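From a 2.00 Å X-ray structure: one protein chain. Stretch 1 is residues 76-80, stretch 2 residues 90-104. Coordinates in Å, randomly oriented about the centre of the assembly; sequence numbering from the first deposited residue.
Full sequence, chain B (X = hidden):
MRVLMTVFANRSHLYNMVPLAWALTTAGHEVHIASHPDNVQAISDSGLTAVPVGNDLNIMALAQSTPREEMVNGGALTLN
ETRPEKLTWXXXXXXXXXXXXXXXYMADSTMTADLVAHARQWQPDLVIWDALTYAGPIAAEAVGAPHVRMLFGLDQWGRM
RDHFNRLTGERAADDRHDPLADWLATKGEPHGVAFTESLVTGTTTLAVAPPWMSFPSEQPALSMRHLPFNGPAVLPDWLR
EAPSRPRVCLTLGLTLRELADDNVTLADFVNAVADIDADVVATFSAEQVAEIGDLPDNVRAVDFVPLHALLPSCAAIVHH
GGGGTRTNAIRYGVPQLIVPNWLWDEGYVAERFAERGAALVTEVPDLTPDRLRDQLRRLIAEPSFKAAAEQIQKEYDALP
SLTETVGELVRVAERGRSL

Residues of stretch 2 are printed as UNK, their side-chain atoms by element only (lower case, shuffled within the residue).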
ATOM      1  N   ALA B  76      -8.942  32.894 -19.631  1.00 51.48           N
ATOM      2  CA  ALA B  76      -8.041  34.048 -19.683  1.00 50.40           C
ATOM      3  C   ALA B  76      -6.697  33.644 -19.061  1.00 49.05           C
ATOM      4  O   ALA B  76      -5.692  33.537 -19.768  1.00 49.65           O
ATOM      5  CB  ALA B  76      -8.672  35.304 -18.942  1.00 51.31           C
ATOM      6  N   LEU B  77      -6.694  33.362 -17.763  1.00 46.78           N
ATOM      7  CA  LEU B  77      -5.437  33.208 -17.031  1.00 44.57           C
ATOM      8  C   LEU B  77      -5.127  31.747 -16.791  1.00 43.37           C
ATOM      9  O   LEU B  77      -5.605  31.162 -15.818  1.00 44.70           O
ATOM     10  CB  LEU B  77      -5.440  33.996 -15.705  1.00 44.49           C
ATOM     11  CG  LEU B  77      -5.715  35.504 -15.753  1.00 42.19           C
ATOM     12  CD1 LEU B  77      -5.804  36.078 -14.347  1.00 42.84           C
ATOM     13  CD2 LEU B  77      -4.716  36.245 -16.589  1.00 40.31           C
ATOM     14  N   THR B  78      -4.316  31.152 -17.651  1.00 40.35           N
ATOM     15  CA  THR B  78      -3.932  29.756 -17.435  1.00 39.15           C
ATOM     16  C   THR B  78      -2.450  29.513 -17.186  1.00 38.31           C
ATOM     17  O   THR B  78      -1.568  30.312 -17.558  1.00 36.65           O
ATOM     18  CB  THR B  78      -4.333  28.860 -18.600  1.00 38.73           C
ATOM     19  OG1 THR B  78      -3.598  29.261 -19.749  1.00 39.13           O
ATOM     20  CG2 THR B  78      -5.794  29.050 -18.912  1.00 40.62           C
ATOM     21  N   LEU B  79      -2.209  28.330 -16.625  1.00 37.29           N
ATOM     22  CA  LEU B  79      -0.933  27.949 -16.178  1.00 36.41           C
ATOM     23  C   LEU B  79      -0.245  27.136 -17.266  1.00 36.41           C
ATOM     24  O   LEU B  79       0.966  26.930 -17.229  1.00 38.44           O
ATOM     25  CB  LEU B  79      -1.137  27.172 -14.884  1.00 36.47           C
ATOM     26  CG  LEU B  79      -0.126  27.181 -13.758  1.00 35.36           C
ATOM     27  CD1 LEU B  79       0.712  28.472 -13.639  1.00 33.60           C
ATOM     28  CD2 LEU B  79      -0.826  26.807 -12.446  1.00 33.65           C
ATOM     29  N   ASN B  80      -0.984  26.659 -18.251  1.00 33.93           N
ATOM     30  CA  ASN B  80      -0.304  25.995 -19.308  1.00 32.71           C
ATOM     31  C   ASN B  80       0.167  26.918 -20.474  1.00 30.90           C
ATOM     32  O   ASN B  80       0.541  26.418 -21.528  1.00 31.12           O
ATOM     33  CB  ASN B  80      -1.147  24.858 -19.837  1.00 32.93           C
ATOM     34  CG  ASN B  80      -2.410  25.358 -20.520  1.00 35.64           C
ATOM     35  OD1 ASN B  80      -2.622  26.566 -20.690  1.00 40.44           O
ATOM     36  ND2 ASN B  80      -3.241  24.437 -20.923  1.00 36.86           N
ATOM     37  N   UNK B  90       3.097  41.152 -16.285  1.00 27.96           N
ATOM     38  CA  UNK B  90       1.726  41.386 -15.865  1.00 26.96           C
ATOM     39  C   UNK B  90       0.849  40.111 -15.912  1.00 27.60           C
ATOM     40  O   UNK B  90       0.010  39.861 -15.016  1.00 25.49           O
ATOM     41  c   UNK B  90       1.034  42.442 -16.728  1.00 28.43           C
ATOM     42  o   UNK B  90       0.862  44.485 -14.416  1.00 38.19           O
ATOM     43  c   UNK B  90      -0.243  43.019 -16.058  1.00 30.53           C
ATOM     44  n   UNK B  90      -0.668  43.002 -13.590  1.00 36.63           N
ATOM     45  c   UNK B  90       0.020  43.581 -14.610  1.00 36.12           C
ATOM     46  N   UNK B  91       1.004  39.344 -16.971  1.00 26.55           N
ATOM     47  CA  UNK B  91       0.264  38.084 -17.101  1.00 27.39           C
ATOM     48  C   UNK B  91       0.579  37.087 -15.989  1.00 27.82           C
ATOM     49  O   UNK B  91      -0.327  36.532 -15.394  1.00 27.64           O
ATOM     50  c   UNK B  91      -0.156  36.079 -18.646  1.00 26.76           C
ATOM     51  o   UNK B  91      -2.098  32.417 -19.226  1.00 25.68           O
ATOM     52  c   UNK B  91       0.506  34.881 -18.479  1.00 27.25           C
ATOM     53  c   UNK B  91      -0.131  33.645 -18.693  1.00 26.06           C
ATOM     54  c   UNK B  91      -1.509  36.041 -18.984  1.00 29.43           C
ATOM     55  c   UNK B  91      -1.477  33.623 -19.047  1.00 29.23           C
ATOM     56  c   UNK B  91      -2.182  34.819 -19.194  1.00 29.06           C
ATOM     57  c   UNK B  91       0.587  37.421 -18.433  1.00 27.03           C
ATOM     58  N   UNK B  92       1.867  36.831 -15.737  1.00 28.17           N
ATOM     59  CA  UNK B  92       2.270  35.853 -14.709  1.00 28.30           C
ATOM     60  C   UNK B  92       1.874  36.334 -13.279  1.00 28.88           C
ATOM     61  O   UNK B  92       1.317  35.571 -12.438  1.00 29.01           O
ATOM     62  c   UNK B  92       3.750  35.563 -14.868  1.00 28.48           C
ATOM     63  c   UNK B  92       5.374  34.575 -16.507  1.00 28.55           C
ATOM     64  c   UNK B  92       4.278  34.670 -13.698  1.00 26.19           C
ATOM     65  c   UNK B  92       3.932  34.868 -16.199  1.00 28.47           C
ATOM     66  N   UNK B  93       2.065  37.627 -13.044  1.00 28.75           N
ATOM     67  CA  UNK B  93       1.511  38.295 -11.888  1.00 29.13           C
ATOM     68  C   UNK B  93       0.030  37.970 -11.660  1.00 30.22           C
ATOM     69  O   UNK B  93      -0.393  37.607 -10.529  1.00 28.72           O
ATOM     70  n   UNK B  93      -0.308  40.787 -10.905  1.00 26.07           N
ATOM     71  n   UNK B  93       0.504  41.728  -9.158  1.00 28.38           N
ATOM     72  c   UNK B  93      -0.613  41.480  -9.821  1.00 26.85           C
ATOM     73  c   UNK B  93       1.695  39.802 -12.038  1.00 28.66           C
ATOM     74  c   UNK B  93       1.562  41.169  -9.839  1.00 27.22           C
ATOM     75  c   UNK B  93       1.049  40.577 -10.946  1.00 27.84           C
ATOM     76  N   UNK B  94      -0.768  38.132 -12.710  1.00 29.78           N
ATOM     77  CA  UNK B  94      -2.198  37.900 -12.560  1.00 30.76           C
ATOM     78  C   UNK B  94      -2.528  36.412 -12.458  1.00 28.81           C
ATOM     79  O   UNK B  94      -3.467  36.080 -11.786  1.00 28.28           O
ATOM     80  c   UNK B  94      -2.875  40.096 -13.694  1.00 37.14           C
ATOM     81  o   UNK B  94      -2.427  40.738 -12.695  1.00 35.69           O
ATOM     82  o   UNK B  94      -3.223  40.663 -14.780  1.00 38.41           O
ATOM     83  c   UNK B  94      -3.046  38.560 -13.640  1.00 30.43           C
ATOM     84  N   UNK B  95      -1.775  35.551 -13.135  1.00 26.97           N
ATOM     85  CA  UNK B  95      -1.949  34.138 -12.932  1.00 26.67           C
ATOM     86  C   UNK B  95      -1.732  33.852 -11.399  1.00 26.20           C
ATOM     87  O   UNK B  95      -2.548  33.182 -10.774  1.00 24.64           O
ATOM     88  c   UNK B  95      -1.105  31.892 -13.415  1.00 27.51           C
ATOM     89  c   UNK B  95      -1.024  33.273 -13.828  1.00 24.27           C
ATOM     90  c   UNK B  95      -1.514  33.310 -15.339  1.00 24.88           C
ATOM     91  N   UNK B  96      -0.655  34.414 -10.840  1.00 25.29           N
ATOM     92  CA  UNK B  96      -0.325  34.204  -9.451  1.00 25.65           C
ATOM     93  C   UNK B  96      -1.375  34.721  -8.491  1.00 26.86           C
ATOM     94  O   UNK B  96      -1.711  34.038  -7.502  1.00 28.60           O
ATOM     95  c   UNK B  96       1.977  32.632 -10.019  1.00 25.63           C
ATOM     96  c   UNK B  96       4.504  33.695 -10.264  1.00 26.10           C
ATOM     97  c   UNK B  96       2.175  33.930  -9.645  1.00 26.72           C
ATOM     98  c   UNK B  96       4.275  32.433 -10.668  1.00 25.73           C
ATOM     99  c   UNK B  96       3.457  34.479  -9.774  1.00 31.51           C
ATOM    100  c   UNK B  96       1.065  34.734  -9.088  1.00 24.50           C
ATOM    101  c   UNK B  96       2.995  31.874 -10.527  1.00 27.71           C
ATOM    102  N   UNK B  97      -1.886  35.907  -8.768  1.00 26.88           N
ATOM    103  CA  UNK B  97      -2.992  36.462  -7.980  1.00 28.14           C
ATOM    104  C   UNK B  97      -4.214  35.555  -7.994  1.00 28.05           C
ATOM    105  O   UNK B  97      -4.797  35.322  -6.940  1.00 28.84           O
ATOM    106  c   UNK B  97      -3.320  37.874  -8.402  1.00 26.61           C
ATOM    107  N   UNK B  98      -4.579  35.022  -9.160  1.00 27.40           N
ATOM    108  CA  UNK B  98      -5.763  34.167  -9.247  1.00 27.31           C
ATOM    109  C   UNK B  98      -5.572  32.783  -8.630  1.00 26.87           C
ATOM    110  O   UNK B  98      -6.418  32.349  -7.870  1.00 26.93           O
ATOM    111  c   UNK B  98      -7.644  32.773 -12.395  1.00 42.34           C
ATOM    112  c   UNK B  98      -6.192  33.979 -10.702  1.00 27.72           C
ATOM    113  c   UNK B  98      -7.426  33.059 -10.886  1.00 34.77           C
ATOM    114  n   UNK B  98      -6.952  31.773 -12.939  1.00 42.65           N
ATOM    115  o   UNK B  98      -8.383  33.492 -13.048  1.00 44.87           O
ATOM    116  N   UNK B  99      -4.467  32.117  -8.925  1.00 25.06           N
ATOM    117  CA  UNK B  99      -4.272  30.803  -8.422  1.00 27.50           C
ATOM    118  C   UNK B  99      -3.899  30.766  -6.942  1.00 29.26           C
ATOM    119  O   UNK B  99      -4.113  29.765  -6.273  1.00 29.31           O
ATOM    120  c   UNK B  99      -3.737  29.526 -10.413  1.00 31.88           C
ATOM    121  c   UNK B  99      -4.863  28.359 -12.634  1.00 43.46           C
ATOM    122  c   UNK B  99      -3.663  30.162 -11.630  1.00 35.16           C
ATOM    123  c   UNK B  99      -4.983  27.712 -11.413  1.00 40.35           C
ATOM    124  c   UNK B  99      -4.424  28.306 -10.310  1.00 37.51           C
ATOM    125  o   UNK B  99      -5.414  27.798 -13.737  1.00 50.05           O
ATOM    126  c   UNK B  99      -3.171  30.158  -9.208  1.00 28.90           C
ATOM    127  c   UNK B  99      -4.205  29.580 -12.761  1.00 42.40           C
ATOM    128  N   UNK B 100      -3.333  31.864  -6.459  1.00 28.47           N
ATOM    129  CA  UNK B 100      -3.145  32.011  -5.034  1.00 29.27           C
ATOM    130  C   UNK B 100      -4.529  31.911  -4.339  1.00 27.96           C
ATOM    131  O   UNK B 100      -4.636  31.315  -3.278  1.00 28.56           O
ATOM    132  o   UNK B 100      -3.320  34.358  -4.675  1.00 34.28           O
ATOM    133  c   UNK B 100      -2.373  33.290  -4.695  1.00 27.74           C
ATOM    134  N   UNK B 101      -5.595  32.423  -4.947  1.00 28.06           N
ATOM    135  CA  UNK B 101      -6.929  32.311  -4.332  1.00 27.50           C
ATOM    136  C   UNK B 101      -7.496  30.934  -4.424  1.00 26.86           C
ATOM    137  O   UNK B 101      -8.020  30.408  -3.459  1.00 25.07           O
ATOM    138  n   UNK B 101      -8.104  36.908  -4.208  1.00 46.90           N
ATOM    139  o   UNK B 101      -8.851  35.715  -5.976  1.00 42.22           O
ATOM    140  c   UNK B 101      -7.899  33.333  -4.912  1.00 28.19           C
ATOM    141  c   UNK B 101      -8.201  35.790  -4.932  1.00 40.40           C
ATOM    142  c   UNK B 101      -7.425  34.642  -4.413  1.00 33.05           C
ATOM    143  N   UNK B 102      -7.413  30.353  -5.611  1.00 26.06           N
ATOM    144  CA  UNK B 102      -7.854  28.991  -5.795  1.00 25.88           C
ATOM    145  C   UNK B 102      -7.113  27.985  -4.861  1.00 26.77           C
ATOM    146  O   UNK B 102      -7.714  27.032  -4.303  1.00 24.23           O
ATOM    147  c   UNK B 102      -7.613  28.603  -7.248  1.00 26.57           C
ATOM    148  c   UNK B 102      -8.168  29.481  -9.637  1.00 26.20           C
ATOM    149  c   UNK B 102      -7.796  27.077  -7.429  1.00 23.83           C
ATOM    150  c   UNK B 102      -8.545  29.435  -8.120  1.00 28.15           C
ATOM    151  N   UNK B 103      -5.809  28.184  -4.698  1.00 25.31           N
ATOM    152  CA  UNK B 103      -5.043  27.176  -3.975  1.00 27.01           C
ATOM    153  C   UNK B 103      -5.304  27.357  -2.491  1.00 27.41           C
ATOM    154  O   UNK B 103      -5.313  26.394  -1.752  1.00 28.09           O
ATOM    155  c   UNK B 103      -1.630  26.753  -7.674  1.00 32.08           C
ATOM    156  c   UNK B 103      -3.734  25.506  -7.745  1.00 30.54           C
ATOM    157  c   UNK B 103      -2.507  25.900  -8.350  1.00 30.15           C
ATOM    158  o   UNK B 103      -2.202  25.454  -9.646  1.00 30.22           O
ATOM    159  c   UNK B 103      -4.058  25.935  -6.453  1.00 24.82           C
ATOM    160  c   UNK B 103      -3.188  26.770  -5.719  1.00 29.72           C
ATOM    161  c   UNK B 103      -3.550  27.247  -4.292  1.00 26.01           C
ATOM    162  c   UNK B 103      -1.958  27.181  -6.337  1.00 30.95           C
ATOM    163  N   UNK B 104      -5.590  28.593  -2.093  1.00 27.13           N
ATOM    164  CA  UNK B 104      -6.002  28.838  -0.739  1.00 26.65           C
ATOM    165  C   UNK B 104      -7.276  28.085  -0.401  1.00 27.32           C
ATOM    166  O   UNK B 104      -7.368  27.459   0.679  1.00 26.36           O
ATOM    167  c   UNK B 104      -6.749  30.539   0.994  1.00 24.94           C
ATOM    168  o   UNK B 104      -6.209  30.248   3.260  1.00 34.89           O
ATOM    169  c   UNK B 104      -5.734  30.258   2.084  1.00 31.86           C
ATOM    170  o   UNK B 104      -4.498  30.010   1.819  1.00 31.55           O
ATOM    171  c   UNK B 104      -6.181  30.325  -0.446  1.00 26.58           C
TER

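Position 90 carries three carbons in a row, the third bearing one oxygen and one nitrogen, and its side chain stays clear of stretch 1: Gln90. At 91 a single carbon leads to a six-carbon ring with one oxygen. That oxygen lies 2.7 Å from O of Thr78, and the ring's edge meets O of Ala76. This is Tyr91, whose OH donates a hydrogen bond to the Thr78 carbonyl; chi1 in t carries the ring end to the loop although the CA-to-CB bond points sideways.

Position 92 has four carbons, forked at the first with one arm two carbons long, and its CA-to-CB bond points away from the loop: Ile92. Position 93 holds one carbon and a five-membered ring of three carbons and two nitrogens, out of reach: His93. At 94, two carbons end in two oxygens, and CB of this position sits 3.8 Å from CD1 of Leu77: Asp94. Its OD1 accepts hydrogen bonds from NE2 of Gln90 (3.0 Å) and ND1 of His93 (2.8 Å), so the carboxylate is engaged along the helix.

Position 95 is one carbon carrying two more, packed against Leu77 and Leu79: Val95. Its CG2 lies 4.0 Å from CB of Leu77 and its CG1 3.9 Å from CD1 of Leu79. The closest CA pair across the stretches is here: CA of Leu77 and CA of Val95 are 5.5 Å apart.

At 96, one carbon leads to a bare six-carbon ring; the CA-to-CB bond points away from the loop, though the ring end comes nearer, without making contact: Phe96. Position 97 has a single carbon, making no contact: Ala97. At 98, three carbons end in one oxygen and one nitrogen, the CA-to-CB bond points toward the loop, and the terminal nitrogen lies 3.2 Å from O of Leu77: Gln98. Its chain is extended, with chi1 and chi2 both t, and NE2 donates to that carbonyl with an N-H...O angle of 139°.

Position 99 again shows one carbon and a six-carbon ring bearing oxygen, here with CD2 of Leu79 over one face: Tyr99. That CD2 of Leu79 stands 4.2 Å from the centroid of the Tyr99 ring, 3° off its normal, a nearly axial CH-pi contact.

Position 100 is one carbon and one oxygen, Ser100, whose OG donates to O of Ala97 at 2.9 Å. Position 101, three carbons with a terminal oxygen and nitrogen, is Gln101; position 102, four carbons forked at the first, is Ile102. Neither reaches the loop. At 103, a carbon leads to an oxygen-bearing six-carbon ring; the CA-to-CB bond points toward the loop, and the oxygen is 3.4 Å from CD2 of Leu79: Tyr103. Position 104, three carbons ending in two oxygens, is Glu104, far from the loop.

The contact buries 491 Å² and follows helical periodicity: positions 91, 95, 99 and 103 all touch the loop, joined by 94 and 98. Leu77 contributes the most covered area, inserting its side chain against the helix. The carbonyls of Leu77 and Thr78 accept hydrogen bonds from Gln98 and Tyr91 beside the apolar contacts at Val95.

Stretch 2 (90-104) QYIHDVFAQYSQIYE
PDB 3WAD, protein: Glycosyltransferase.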